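Local coordinates for protein halotolerant alpha-type carbonic anhydrase (dCA II) (Dunaliella salina, PDB 1Y7W) that catalyses, as a zinc enzyme, the reversible hydration of carbon dioxide to bicarbonate in a green alga that lives in salty water, at residues 71-76 / 113-118; 88-93 / 106-111; 166-171 / 238-243. All coordinates share one frame; numbering follows the deposited sequence. Where two conformers were deposited one is given.

Contact 1: 71-76 / 113-118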
# COMPACT_ATOMS: atom_id res chain seq x y z
N SER A 71 -1.74 -19.20 3.55
CA SER A 71 -0.31 -19.53 3.71
C SER A 71 0.49 -18.25 3.55
O SER A 71 -0.08 -17.20 3.24
CB SER A 71 0.16 -20.46 2.55
OG SER A 71 0.11 -19.71 1.31
N ALA A 72 1.83 -18.38 3.74
CA ALA A 72 2.81 -17.34 3.49
C ALA A 72 2.69 -17.01 2.00
O ALA A 72 2.22 -17.84 1.22
CB ALA A 72 4.23 -17.87 3.71
N VAL A 73 3.11 -15.81 1.60
CA VAL A 73 3.12 -15.49 0.17
C VAL A 73 4.44 -16.00 -0.40
O VAL A 73 5.47 -16.02 0.29
CB VAL A 73 3.01 -13.98 -0.09
CG1 VAL A 73 4.17 -13.24 0.52
CG2 VAL A 73 2.90 -13.70 -1.66
N SER A 74 4.38 -16.56 -1.62
CA SER A 74 5.61 -16.93 -2.33
C SER A 74 5.80 -15.65 -3.20
O SER A 74 5.06 -15.45 -4.17
CB SER A 74 5.39 -18.16 -3.24
OG SER A 74 5.36 -19.35 -2.45
N LEU A 75 6.78 -14.84 -2.85
CA LEU A 75 7.03 -13.58 -3.52
C LEU A 75 7.42 -13.73 -4.99
O LEU A 75 7.16 -12.81 -5.77
CB LEU A 75 8.10 -12.76 -2.75
CG LEU A 75 7.68 -12.27 -1.36
CD1 LEU A 75 8.90 -11.67 -0.60
CD2 LEU A 75 6.56 -11.20 -1.52
N ASN A 76 8.02 -14.88 -5.34
CA ASN A 76 8.41 -15.16 -6.71
C ASN A 76 9.10 -13.96 -7.40
O ASN A 76 10.09 -13.45 -6.82
CB ASN A 76 7.19 -15.68 -7.43
CG ASN A 76 6.79 -17.07 -6.92
OD1 ASN A 76 7.65 -17.79 -6.41
ND2 ASN A 76 5.56 -17.46 -7.07
N PRO A 113 3.52 -13.72 -7.82
CA PRO A 113 3.59 -14.26 -6.46
C PRO A 113 2.35 -15.12 -6.26
O PRO A 113 1.34 -14.92 -6.94
CB PRO A 113 3.57 -12.99 -5.57
CG PRO A 113 2.85 -11.97 -6.43
CD PRO A 113 3.42 -12.25 -7.82
N THR A 114 2.41 -16.09 -5.33
CA THR A 114 1.23 -16.90 -5.07
C THR A 114 0.92 -16.98 -3.57
O THR A 114 1.79 -16.84 -2.72
CB THR A 114 1.39 -18.39 -5.56
OG1 THR A 114 2.45 -19.01 -4.83
CG2 THR A 114 1.75 -18.43 -7.05
N ILE A 115 -0.34 -17.26 -3.27
CA ILE A 115 -0.74 -17.49 -1.88
C ILE A 115 -1.77 -18.60 -1.92
O ILE A 115 -2.65 -18.61 -2.82
CB ILE A 115 -1.41 -16.25 -1.24
CG1 ILE A 115 -0.47 -15.03 -1.37
CG2 ILE A 115 -1.73 -16.56 0.31
CD1 ILE A 115 -1.16 -13.68 -0.85
N GLU A 116 -1.67 -19.53 -0.97
CA GLU A 116 -2.65 -20.60 -0.93
C GLU A 116 -3.75 -20.10 -0.02
O GLU A 116 -3.51 -19.80 1.16
CB GLU A 116 -2.07 -21.89 -0.36
CG GLU A 116 -3.11 -23.00 -0.42
CD GLU A 116 -2.72 -24.24 0.39
OE1 GLU A 116 -2.65 -24.12 1.59
OE2 GLU A 116 -2.52 -25.31 -0.18
N ILE A 117 -4.95 -20.05 -0.59
CA ILE A 117 -6.09 -19.52 0.14
C ILE A 117 -7.25 -20.47 0.10
O ILE A 117 -7.72 -20.88 -0.99
CB ILE A 117 -6.52 -18.12 -0.41
CG1 ILE A 117 -5.41 -17.09 -0.16
CG2 ILE A 117 -7.79 -17.62 0.33
CD1 ILE A 117 -5.65 -15.81 -0.90
N GLY A 118 -7.72 -20.80 1.29
CA GLY A 118 -8.81 -21.76 1.41
C GLY A 118 -8.44 -23.05 0.69
O GLY A 118 -9.30 -23.65 0.04
O HOH W 1 4.59 -20.01 -6.24
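Ser71 meets the backbone of Glu116 at two points. Its own N-H donates to Glu116 O at 3.0 Å, and its hydroxyl OG accepts from Glu116 N at 2.9 Å, doing what a backbone carbonyl does in a regular sheet. With chi1 at 67°, OG sits between the backbone N and the carbonyl carbon, where it can also give its proton to Ala72 O, 2.8 Å away; this second bond fixes the rotation of the hydroxyl. An alanine here would probably leave Glu116 N without its acceptor and the hydroxyl's bond to Ala72 O unmade, so that this end of the pairing would be held by the remaining backbone bond. Beyond Ala72, Val73 turns its CG2 branch, anti to the backbone N, against Ile115, with CG2 3.6 Å from Ile115 CG1; the two branched side chains cross obliquely, and Val73 N is tied to Tyr224 OH. Segment 71-76 runs antiparallel to strand 114-117, the outermost strand on this side of the large central sheet of the alpha-carbonic anhydrase fold, yet it makes just one true bridge to it. That bridge is at Ser74, a hydrogen-bonded pair with Thr114: Ser74 N donates to Thr114 O at 2.8 Å with an almost straight angle of 173°, and Thr114 N returns a bond to Ser74 O at 3.0 Å. The Leu75 CB is directed away from segment 113-118, and its apolar side chain packs on Ile169 and Leu222. Asn76, a residue type that tolerates its positive phi of 45°, folds its amide back to Leu112 O, while the same ND2 gives a hydrogen bond to a water at 2.9 Å that is also bonded to Thr114 OG1, 2.8 Å from it.

Contact 2: 88-93 / 106-111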
# COMPACT_ATOMS: atom_id res chain seq x y z
N ILE A 88 10.65 -9.40 -11.68
CA ILE A 88 9.64 -8.51 -12.22
C ILE A 88 10.08 -7.05 -12.31
O ILE A 88 10.63 -6.48 -11.34
CB ILE A 88 8.33 -8.58 -11.32
CG1 ILE A 88 7.62 -9.93 -11.57
CG2 ILE A 88 7.36 -7.44 -11.71
CD1 ILE A 88 6.29 -10.14 -10.79
N THR A 89 9.81 -6.44 -13.47
CA THR A 89 10.07 -5.00 -13.63
C THR A 89 8.73 -4.40 -13.98
O THR A 89 8.07 -4.85 -14.90
CB THR A 89 11.03 -4.69 -14.78
OG1 THR A 89 12.30 -5.29 -14.47
CG2 THR A 89 11.17 -3.13 -14.90
N LEU A 90 8.31 -3.36 -13.25
CA LEU A 90 7.04 -2.69 -13.53
C LEU A 90 7.35 -1.80 -14.74
O LEU A 90 8.19 -0.91 -14.67
CB LEU A 90 6.65 -1.84 -12.32
CG LEU A 90 6.48 -2.68 -11.05
CD1 LEU A 90 5.92 -1.76 -9.98
CD2 LEU A 90 5.54 -3.86 -11.27
N THR A 91 6.65 -2.05 -15.83
CA THR A 91 6.91 -1.32 -17.06
C THR A 91 5.79 -0.36 -17.49
O THR A 91 4.64 -0.54 -17.12
CB THR A 91 7.21 -2.33 -18.20
OG1 THR A 91 5.99 -2.91 -18.63
CG2 THR A 91 8.15 -3.41 -17.72
N ASN A 92 6.16 0.67 -18.28
CA ASN A 92 5.18 1.66 -18.75
C ASN A 92 4.54 2.25 -17.44
O ASN A 92 3.32 2.41 -17.34
CB ASN A 92 4.11 1.02 -19.66
CG ASN A 92 3.10 2.03 -20.20
OD1 ASN A 92 3.36 3.25 -20.24
ND2 ASN A 92 1.93 1.54 -20.65
N ALA A 93 5.39 2.50 -16.46
CA ALA A 93 4.94 3.04 -15.18
C ALA A 93 4.46 4.51 -15.34
O ALA A 93 4.95 5.26 -16.18
CB ALA A 93 6.09 2.95 -14.18
N ASP A 106 2.03 -1.56 -16.66
CA ASP A 106 1.48 -2.67 -17.40
C ASP A 106 1.32 -3.85 -16.42
O ASP A 106 2.19 -4.06 -15.57
CB ASP A 106 2.45 -3.05 -18.50
CG ASP A 106 2.47 -2.04 -19.62
OD1 ASP A 106 3.49 -2.01 -20.34
OD2 ASP A 106 1.48 -1.30 -19.77
N GLN A 107 0.24 -4.60 -16.51
CA GLN A 107 0.07 -5.73 -15.59
C GLN A 107 1.10 -6.82 -15.77
O GLN A 107 1.27 -7.34 -16.89
CB GLN A 107 -1.29 -6.37 -15.74
CG GLN A 107 -2.27 -5.95 -14.67
CD GLN A 107 -3.69 -6.50 -14.94
OE1 GLN A 107 -4.69 -5.81 -14.64
NE2 GLN A 107 -3.77 -7.73 -15.50
N PRO A 108 1.84 -7.17 -14.71
CA PRO A 108 2.83 -8.23 -14.83
C PRO A 108 2.08 -9.55 -15.19
O PRO A 108 0.96 -9.77 -14.76
CB PRO A 108 3.47 -8.31 -13.43
CG PRO A 108 3.32 -6.95 -12.90
CD PRO A 108 1.93 -6.50 -13.40
N ALA A 109 2.73 -10.43 -15.93
CA ALA A 109 2.05 -11.67 -16.31
C ALA A 109 2.91 -12.92 -16.13
O ALA A 109 2.46 -14.03 -16.47
CB ALA A 109 1.52 -11.59 -17.81
N ALA A 110 4.12 -12.75 -15.61
CA ALA A 110 4.99 -13.90 -15.40
C ALA A 110 5.60 -13.87 -14.01
O ALA A 110 5.73 -12.80 -13.43
CB ALA A 110 6.13 -13.91 -16.43
N ASN A 111 5.99 -15.03 -13.49
CA ASN A 111 6.65 -15.09 -12.19
C ASN A 111 5.84 -14.43 -11.10
O ASN A 111 6.38 -13.85 -10.18
CB ASN A 111 8.02 -14.43 -12.29
CG ASN A 111 8.88 -15.07 -13.36
OD1 ASN A 111 9.19 -16.26 -13.24
ND2 ASN A 111 9.25 -14.32 -14.41
O HOH W 2 4.85 -4.21 -15.75
O HOH W 3 0.38 0.92 -18.17
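Asp106 is bound to segment 88-93 through both its backbone and its carboxylate. Its N-H donates to Thr91 O over 2.8 Å, and a water extends this backbone link, accepting from Thr91 N at 2.8 Å and donating to Asp106 O at 2.7 Å. The side chains of Asp106 and Asn92 cross at about a right angle. Asn92 has CG anti to its backbone N (chi1 -178°), and its ND2 reaches Asp106 OD2 on the syn side at 3.0 Å, 31° out of the carboxylate plane. The amide and carboxylate planes are turned 62° apart. A second water donates to Asp106 OD2 at 2.9 Å. A weak bond from Thr91 OG1 to Asp106 OD1 is doubtful, because Thr91 was modelled in two conformers. An asparagine suits position 92, for its backbone is left-handed helical and its amide can donate to the acid.

Further on, Pro108 has its CB directed toward segment 88-93, and its CG lies 4.1 Å from Leu90 CD2 and near Ile88 CG2. A compact ring without an N-H fits well against these two aliphatic chains, with Pro126 also touching it. Near the end, the carbonyl oxygens of Ala110 and Asn111 border the tip of Ile88, whose CD1 is 3.8 Å from Asn111 O. The Ile88 side chain is, at its nearest atom, about 6 Å from the bound sodium ion.

The chemistry is therefore divided: apolar packing by Ile88, Leu90 and Pro108, and, round Asp106, a carboxylate met by an amide and water; donors of this kind would probably favour the charged form of Asp106.

Contact 3: 166-171 / 238-243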
# COMPACT_ATOMS: atom_id res chain seq x y z
N LEU A 166 -7.87 -9.78 -2.67
CA LEU A 166 -6.70 -8.94 -2.87
C LEU A 166 -5.55 -9.34 -1.93
O LEU A 166 -5.78 -9.98 -0.90
CB LEU A 166 -7.03 -7.44 -2.60
CG LEU A 166 -8.18 -6.84 -3.43
CD1 LEU A 166 -8.35 -5.35 -3.09
CD2 LEU A 166 -7.80 -7.01 -4.94
N ALA A 167 -4.32 -8.98 -2.29
CA ALA A 167 -3.17 -9.21 -1.38
C ALA A 167 -2.43 -7.90 -1.41
O ALA A 167 -2.14 -7.38 -2.50
CB ALA A 167 -2.27 -10.32 -1.91
N VAL A 168 -2.13 -7.32 -0.24
CA VAL A 168 -1.42 -6.05 -0.25
C VAL A 168 -0.12 -6.17 0.56
O VAL A 168 -0.09 -6.80 1.65
CB VAL A 168 -2.32 -4.88 0.28
CG1 VAL A 168 -1.47 -3.53 0.36
CG2 VAL A 168 -3.55 -4.72 -0.67
N ILE A 169 0.93 -5.57 0.02
CA ILE A 169 2.22 -5.58 0.66
C ILE A 169 2.42 -4.19 1.23
O ILE A 169 2.24 -3.21 0.52
CB ILE A 169 3.31 -5.92 -0.35
CG1 ILE A 169 3.20 -7.44 -0.63
CG2 ILE A 169 4.68 -5.58 0.19
CD1 ILE A 169 4.03 -7.97 -1.81
N GLY A 170 2.76 -4.11 2.51
CA GLY A 170 2.91 -2.79 3.12
C GLY A 170 4.37 -2.63 3.46
O GLY A 170 4.92 -3.54 4.07
N ILE A 171 4.98 -1.51 3.07
CA ILE A 171 6.40 -1.25 3.31
C ILE A 171 6.54 0.10 4.01
O ILE A 171 6.02 1.09 3.53
CB ILE A 171 7.16 -1.23 1.97
CG1 ILE A 171 7.14 -2.68 1.39
CG2 ILE A 171 8.66 -0.79 2.15
CD1 ILE A 171 7.45 -2.76 -0.14
N GLU A 238 -13.64 -6.22 3.26
CA GLU A 238 -12.83 -7.20 3.95
C GLU A 238 -12.38 -8.34 3.01
O GLU A 238 -12.84 -9.50 3.13
CB GLU A 238 -13.60 -7.71 5.15
CG GLU A 238 -13.66 -6.57 6.24
CD GLU A 238 -14.35 -6.95 7.53
OE1 GLU A 238 -14.38 -6.09 8.43
OE2 GLU A 238 -14.87 -8.07 7.65
N ARG A 239 -11.51 -7.99 2.07
CA ARG A 239 -11.02 -8.94 1.06
C ARG A 239 -9.54 -8.78 0.82
O ARG A 239 -9.03 -8.99 -0.29
CB ARG A 239 -11.87 -8.78 -0.24
CG ARG A 239 -11.75 -7.45 -0.97
CD ARG A 239 -12.96 -7.26 -1.96
NE ARG A 239 -12.92 -5.96 -2.63
CZ ARG A 239 -12.29 -5.68 -3.77
NH1 ARG A 239 -12.40 -4.48 -4.25
NH2 ARG A 239 -11.54 -6.59 -4.44
N VAL A 240 -8.82 -8.44 1.89
CA VAL A 240 -7.37 -8.26 1.75
C VAL A 240 -6.48 -9.13 2.62
O VAL A 240 -6.63 -9.14 3.84
CB VAL A 240 -6.93 -6.81 2.08
CG1 VAL A 240 -5.38 -6.68 1.98
CG2 VAL A 240 -7.58 -5.84 1.13
N LYS A 241 -5.54 -9.85 2.00
CA LYS A 241 -4.55 -10.60 2.79
C LYS A 241 -3.40 -9.57 2.92
O LYS A 241 -2.79 -9.15 1.92
CB LYS A 241 -4.05 -11.83 2.03
CG LYS A 241 -5.13 -12.84 1.77
CD LYS A 241 -5.95 -13.19 3.01
CE LYS A 241 -6.85 -14.37 2.70
NZ LYS A 241 -7.66 -14.67 3.95
N TRP A 242 -3.11 -9.14 4.16
CA TRP A 242 -2.09 -8.14 4.38
C TRP A 242 -0.72 -8.76 4.65
O TRP A 242 -0.62 -9.82 5.30
CB TRP A 242 -2.50 -7.21 5.59
CG TRP A 242 -3.42 -6.10 5.17
CD1 TRP A 242 -4.81 -6.06 5.23
CD2 TRP A 242 -3.02 -4.90 4.56
NE1 TRP A 242 -5.28 -4.88 4.71
CE2 TRP A 242 -4.19 -4.15 4.29
CE3 TRP A 242 -1.77 -4.36 4.21
CZ2 TRP A 242 -4.15 -2.88 3.69
CZ3 TRP A 242 -1.71 -3.11 3.63
CH2 TRP A 242 -2.91 -2.37 3.37
N HIS A 243 0.32 -8.10 4.16
CA HIS A 243 1.70 -8.54 4.38
C HIS A 243 2.45 -7.24 4.73
O HIS A 243 2.85 -6.48 3.85
CB HIS A 243 2.30 -9.17 3.11
CG HIS A 243 1.44 -10.23 2.48
ND1 HIS A 243 0.25 -9.94 1.84
CD2 HIS A 243 1.57 -11.58 2.43
CE1 HIS A 243 -0.32 -11.07 1.44
NE2 HIS A 243 0.46 -12.07 1.79
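Leu166, Val168 and His243 carry most of the contact between two neighbouring parallel strands. Leu166 N donates to Arg239 O at 2.8 Å, while its side chain lies obliquely against the arginine: CG is 3.5 Å from Arg239 NH2, and CD1 rests over one face of the guanidinium, toward the rim. That flat cation offers a face to the aliphatic branch while its N-H groups bond to Asp237 and Ala164 O.

Val168 lies side by side with Trp242. Its CB stands 3.9 Å from the centroid of the Trp242 six-membered ring, 14° off the normal, a CH-pi contact, and CG1, anti to the backbone N (chi1 175°), presses to 3.3 Å from CZ3. Val240 CG1 comes over the same face, so beta-branched side chains pave the indole, whose NE1 bonds to Ser230 O.

Val168 O accepts twice from His243: from N at 2.9 Å, and from ND1 at 3.2 Å; the oxygen lies in the imidazole plane, whereas ND1 stands 56° above the plane of the carbonyl. This holds the ring in place near Ala167 CB. His243 O in turn takes Gly170 N at 2.7 Å.

The ladder is the parallel step in the otherwise antiparallel central sheet of the alpha-carbonic anhydrases; Trp242 and Val168 also touch His150, a zinc ligand, placing their face beside the active site.

From the N terminus, the chain first passes through 71-76, and contact 1 closes when it returns as 113-118, a loop without helix. Nested inside is contact 2, whose 88-93 and 106-111 segments close a smaller loop beside the sodium site; the two meet where Asn76 packs on Asn111. Contact 3 follows in series, joining 166-171 to 238-243 across a long excursion with helical parts. Contacts 1 and 3 reach the same central sheet: Val73 and Ile115 pack on His243, and Ile115 also on Ala167, so the edge strand and its flanking loop lie over the sheet's middle. Contacts 2 and 3 do not touch.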